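Local atomic coordinates of gala protein type 1, 3 or 4 (Legionella pneumophila subsp. pneumophila, PDB entry 4XA9), a protein that is a leucine-rich repeat protein that may bind small GTPases and activate their GTP hydrolysis. Residues D152-I162 with I177-Q187. Numbering follows the deposited sequence.
Sequences DEGVIALASNI and IGAIELAKNNQ
N185 holds its CG opposite its own backbone N (chi1 176°), which carries the amide across to the carbonyl of A159. With D152 the torsion differs: CG lies beside the backbone N (chi1 -69°), and the carboxylate faces the start of the other helix. These two side chains make the direct hydrogen bonds of the contact, one near each end. D152 OD1 accepts from G178 N at 2.9 Å, from above the carboxylate plane and far from straight. D152 OD2 accepts from S175 OG, so the carboxylate bonds both within the first turn of helix 176-184 and just before it. N185 ND2 gives a straighter bond to A159 O, 2.8 Å, nearly in its own amide plane. The same nitrogen donates to a water, which in turn donates to N161 O. N185 OD1 turns back to its own chain and accepts from Q187 N, forming an Asx turn, and also from L188 N. The amide is thus gripped at both ends.

Between these bonds the packing is apolar and close. V155 CG2 rests on G178 CA at 3.5 Å, where a glycine lets the helices approach to 8.1 Å between axes. The two methyls of L182 divide their work: CD1 meets V155 CB, and CD2 meets A159 CB at 3.7 Å. On the more open side, I156 CG1 lies against E181 CG and its CD1 reaches I177 CG2. Past the helices, I162 CD1 touches the amide of Q187, nearest OE1 at 3.3 Å.

The two helices run almost parallel (7°), neighbours along the row of helices in this leucine-rich repeat fold, and strand 166-168 lies between them in sequence. Helix 129-135 packs against L158 on one flank. Helix 203-207 covers I180 and A183 on the other.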
loop_
_atom_site.group_PDB
_atom_site.type_symbol
_atom_site.label_atom_id
_atom_site.label_comp_id
_atom_site.label_asym_id
_atom_site.label_seq_id
_atom_site.Cartn_x
_atom_site.Cartn_y
_atom_site.Cartn_z
ATOM N N ASP A 152 13.115 -10.221 12.804
ATOM C CA ASP A 152 12.693 -10.958 13.989
ATOM C C ASP A 152 13.044 -10.217 15.273
ATOM O O ASP A 152 12.215 -10.101 16.176
ATOM C CB ASP A 152 13.331 -12.351 14.001
ATOM C CG ASP A 152 12.773 -13.251 12.918
ATOM O OD1 ASP A 152 11.538 -13.253 12.727
ATOM O OD2 ASP A 152 13.565 -13.940 12.247
ATOM N N GLU A 153 14.274 -9.718 15.349
ATOM C CA GLU A 153 14.731 -8.964 16.515
ATOM C C GLU A 153 13.776 -7.807 16.821
ATOM O O GLU A 153 13.426 -7.556 17.978
ATOM C CB GLU A 153 16.150 -8.446 16.280
ATOM C CG GLU A 153 16.712 -7.622 17.422
ATOM C CD GLU A 153 18.164 -7.236 17.207
ATOM O OE1 GLU A 153 18.917 -8.045 16.620
ATOM O OE2 GLU A 153 18.552 -6.122 17.616
ATOM N N GLY A 154 13.336 -7.126 15.769
ATOM C CA GLY A 154 12.375 -6.051 15.901
ATOM C C GLY A 154 11.051 -6.433 16.544
ATOM O O GLY A 154 10.634 -5.804 17.518
ATOM N N VAL A 155 10.380 -7.448 16.002
ATOM C CA VAL A 155 9.058 -7.820 16.495
ATOM C C VAL A 155 9.148 -8.592 17.813
ATOM O O VAL A 155 8.183 -8.648 18.577
ATOM C CB VAL A 155 8.272 -8.662 15.461
ATOM C CG1 VAL A 155 7.995 -7.839 14.208
ATOM C CG2 VAL A 155 9.006 -9.946 15.120
ATOM N N ILE A 156 10.307 -9.184 18.079
ATOM C CA ILE A 156 10.538 -9.814 19.373
ATOM C C ILE A 156 10.531 -8.730 20.452
ATOM O O ILE A 156 9.931 -8.904 21.512
ATOM C CB ILE A 156 11.859 -10.612 19.388
ATOM C CG1 ILE A 156 11.689 -11.907 18.590
ATOM C CG2 ILE A 156 12.282 -10.936 20.812
ATOM C CD1 ILE A 156 12.973 -12.670 18.364
ATOM N N ALA A 157 11.170 -7.597 20.170
ATOM C CA ALA A 157 11.141 -6.472 21.099
ATOM C C ALA A 157 9.711 -5.967 21.272
ATOM O O ALA A 157 9.246 -5.776 22.394
ATOM C CB ALA A 157 12.050 -5.349 20.621
ATOM N N LEU A 158 9.010 -5.780 20.158
ATOM C CA LEU A 158 7.625 -5.316 20.198
ATOM C C LEU A 158 6.720 -6.264 20.982
ATOM O O LEU A 158 5.796 -5.821 21.664
ATOM C CB LEU A 158 7.079 -5.135 18.780
ATOM C CG LEU A 158 7.684 -3.994 17.956
ATOM C CD1 LEU A 158 7.209 -4.075 16.509
ATOM C CD2 LEU A 158 7.319 -2.643 18.562
ATOM N N ALA A 159 6.995 -7.564 20.890
ATOM C CA ALA A 159 6.187 -8.565 21.579
ATOM C C ALA A 159 6.228 -8.381 23.095
ATOM O O ALA A 159 5.297 -8.779 23.799
ATOM C CB ALA A 159 6.652 -9.970 21.207
ATOM N N SER A 160 7.306 -7.775 23.587
ATOM C CA SER A 160 7.480 -7.566 25.022
ATOM C C SER A 160 6.719 -6.339 25.520
ATOM O O SER A 160 6.547 -6.164 26.727
ATOM C CB SER A 160 8.965 -7.421 25.376
ATOM O OG SER A 160 9.533 -6.264 24.777
ATOM N N ASN A 161 6.275 -5.486 24.597
ATOM C CA ASN A 161 5.529 -4.283 24.970
ATOM C C ASN A 161 4.109 -4.636 25.396
ATOM O O ASN A 161 3.252 -4.941 24.565
ATOM C CB ASN A 161 5.498 -3.269 23.817
ATOM C CG ASN A 161 4.969 -1.903 24.249
ATOM O OD1 ASN A 161 4.170 -1.800 25.184
ATOM N ND2 ASN A 161 5.393 -0.851 23.550
ATOM N N ILE A 162 3.868 -4.549 26.698
ATOM C CA ILE A 162 2.614 -4.979 27.303
ATOM C C ILE A 162 1.430 -4.081 26.923
ATOM O O ILE A 162 0.262 -4.475 27.041
ATOM C CB ILE A 162 2.768 -5.029 28.845
ATOM C CG1 ILE A 162 2.212 -6.339 29.394
ATOM C CG2 ILE A 162 2.177 -3.791 29.513
ATOM C CD1 ILE A 162 3.103 -7.526 29.093
ATOM N N ILE A 177 10.692 -17.231 13.906
ATOM C CA ILE A 177 11.303 -16.794 15.157
ATOM C C ILE A 177 10.561 -15.612 15.774
ATOM O O ILE A 177 10.255 -15.601 16.970
ATOM C CB ILE A 177 12.773 -16.385 14.948
ATOM C CG1 ILE A 177 13.555 -17.519 14.281
ATOM C CG2 ILE A 177 13.409 -15.969 16.267
ATOM C CD1 ILE A 177 13.550 -18.800 15.067
ATOM N N GLY A 178 10.284 -14.609 14.950
ATOM C CA GLY A 178 9.576 -13.432 15.417
ATOM C C GLY A 178 8.112 -13.724 15.659
ATOM O O GLY A 178 7.537 -13.285 16.652
ATOM N N ALA A 179 7.508 -14.476 14.746
ATOM C CA ALA A 179 6.079 -14.762 14.821
ATOM C C ALA A 179 5.742 -15.569 16.069
ATOM O O ALA A 179 4.723 -15.327 16.715
ATOM C CB ALA A 179 5.619 -15.496 13.571
ATOM N N ILE A 180 6.603 -16.521 16.414
ATOM C CA ILE A 180 6.381 -17.335 17.603
ATOM C C ILE A 180 6.386 -16.475 18.871
ATOM O O ILE A 180 5.553 -16.666 19.760
ATOM C CB ILE A 180 7.427 -18.467 17.705
ATOM C CG1 ILE A 180 7.128 -19.534 16.652
ATOM C CG2 ILE A 180 7.407 -19.106 19.093
ATOM C CD1 ILE A 180 8.217 -20.578 16.483
ATOM N N GLU A 181 7.291 -15.504 18.950
ATOM C CA GLU A 181 7.330 -14.639 20.128
ATOM C C GLU A 181 6.089 -13.746 20.193
ATOM O O GLU A 181 5.544 -13.506 21.270
ATOM C CB GLU A 181 8.610 -13.798 20.142
ATOM C CG GLU A 181 9.870 -14.649 20.228
ATOM C CD GLU A 181 9.802 -15.684 21.346
ATOM O OE1 GLU A 181 9.487 -15.308 22.498
ATOM O OE2 GLU A 181 10.040 -16.879 21.060
ATOM N N LEU A 182 5.628 -13.271 19.041
ATOM C CA LEU A 182 4.376 -12.524 18.991
ATOM C C LEU A 182 3.194 -13.406 19.399
ATOM O O LEU A 182 2.260 -12.945 20.053
ATOM C CB LEU A 182 4.150 -11.947 17.591
ATOM C CG LEU A 182 5.001 -10.726 17.237
ATOM C CD1 LEU A 182 4.858 -10.377 15.763
ATOM C CD2 LEU A 182 4.618 -9.536 18.103
ATOM N N ALA A 183 3.235 -14.676 19.011
ATOM C CA ALA A 183 2.176 -15.610 19.373
ATOM C C ALA A 183 2.106 -15.809 20.884
ATOM O O ALA A 183 1.018 -15.944 21.448
ATOM C CB ALA A 183 2.386 -16.948 18.675
ATOM N N LYS A 184 3.270 -15.820 21.530
ATOM C CA LYS A 184 3.350 -16.022 22.973
ATOM C C LYS A 184 2.797 -14.829 23.754
ATOM O O LYS A 184 2.397 -14.971 24.914
ATOM C CB LYS A 184 4.796 -16.301 23.394
ATOM C CG LYS A 184 5.333 -17.642 22.912
ATOM C CD LYS A 184 6.770 -17.873 23.361
ATOM C CE LYS A 184 7.281 -19.222 22.874
ATOM N NZ LYS A 184 8.701 -19.463 23.259
ATOM N N ASN A 185 2.783 -13.658 23.113
ATOM C CA ASN A 185 2.229 -12.439 23.699
ATOM C C ASN A 185 0.786 -12.647 24.149
ATOM O O ASN A 185 -0.008 -13.251 23.429
ATOM C CB ASN A 185 2.299 -11.289 22.686
ATOM C CG ASN A 185 1.654 -10.018 23.192
ATOM O OD1 ASN A 185 0.432 -9.921 23.263
ATOM N ND2 ASN A 185 2.473 -9.017 23.501
ATOM N N ASN A 186 0.448 -12.139 25.331
ATOM C CA ASN A 186 -0.892 -12.325 25.883
ATOM C C ASN A 186 -1.748 -11.068 25.926
ATOM O O ASN A 186 -2.788 -11.057 26.577
ATOM C CB ASN A 186 -0.802 -12.901 27.298
ATOM C CG ASN A 186 -0.212 -14.292 27.322
ATOM O OD1 ASN A 186 -0.881 -15.263 26.969
ATOM N ND2 ASN A 186 1.041 -14.401 27.754
ATOM N N GLN A 187 -1.330 -10.010 25.237
ATOM C CA GLN A 187 -2.104 -8.769 25.248
ATOM C C GLN A 187 -2.719 -8.437 23.889
ATOM O O GLN A 187 -3.817 -7.881 23.822
ATOM C CB GLN A 187 -1.240 -7.594 25.720
ATOM C CG GLN A 187 -0.864 -7.655 27.187
ATOM C CD GLN A 187 0.278 -8.604 27.453
ATOM O OE1 GLN A 187 1.232 -8.679 26.674
ATOM N NE2 GLN A 187 0.189 -9.344 28.551
HETATM O O HOH W 1 1.404 -6.656 23.807
#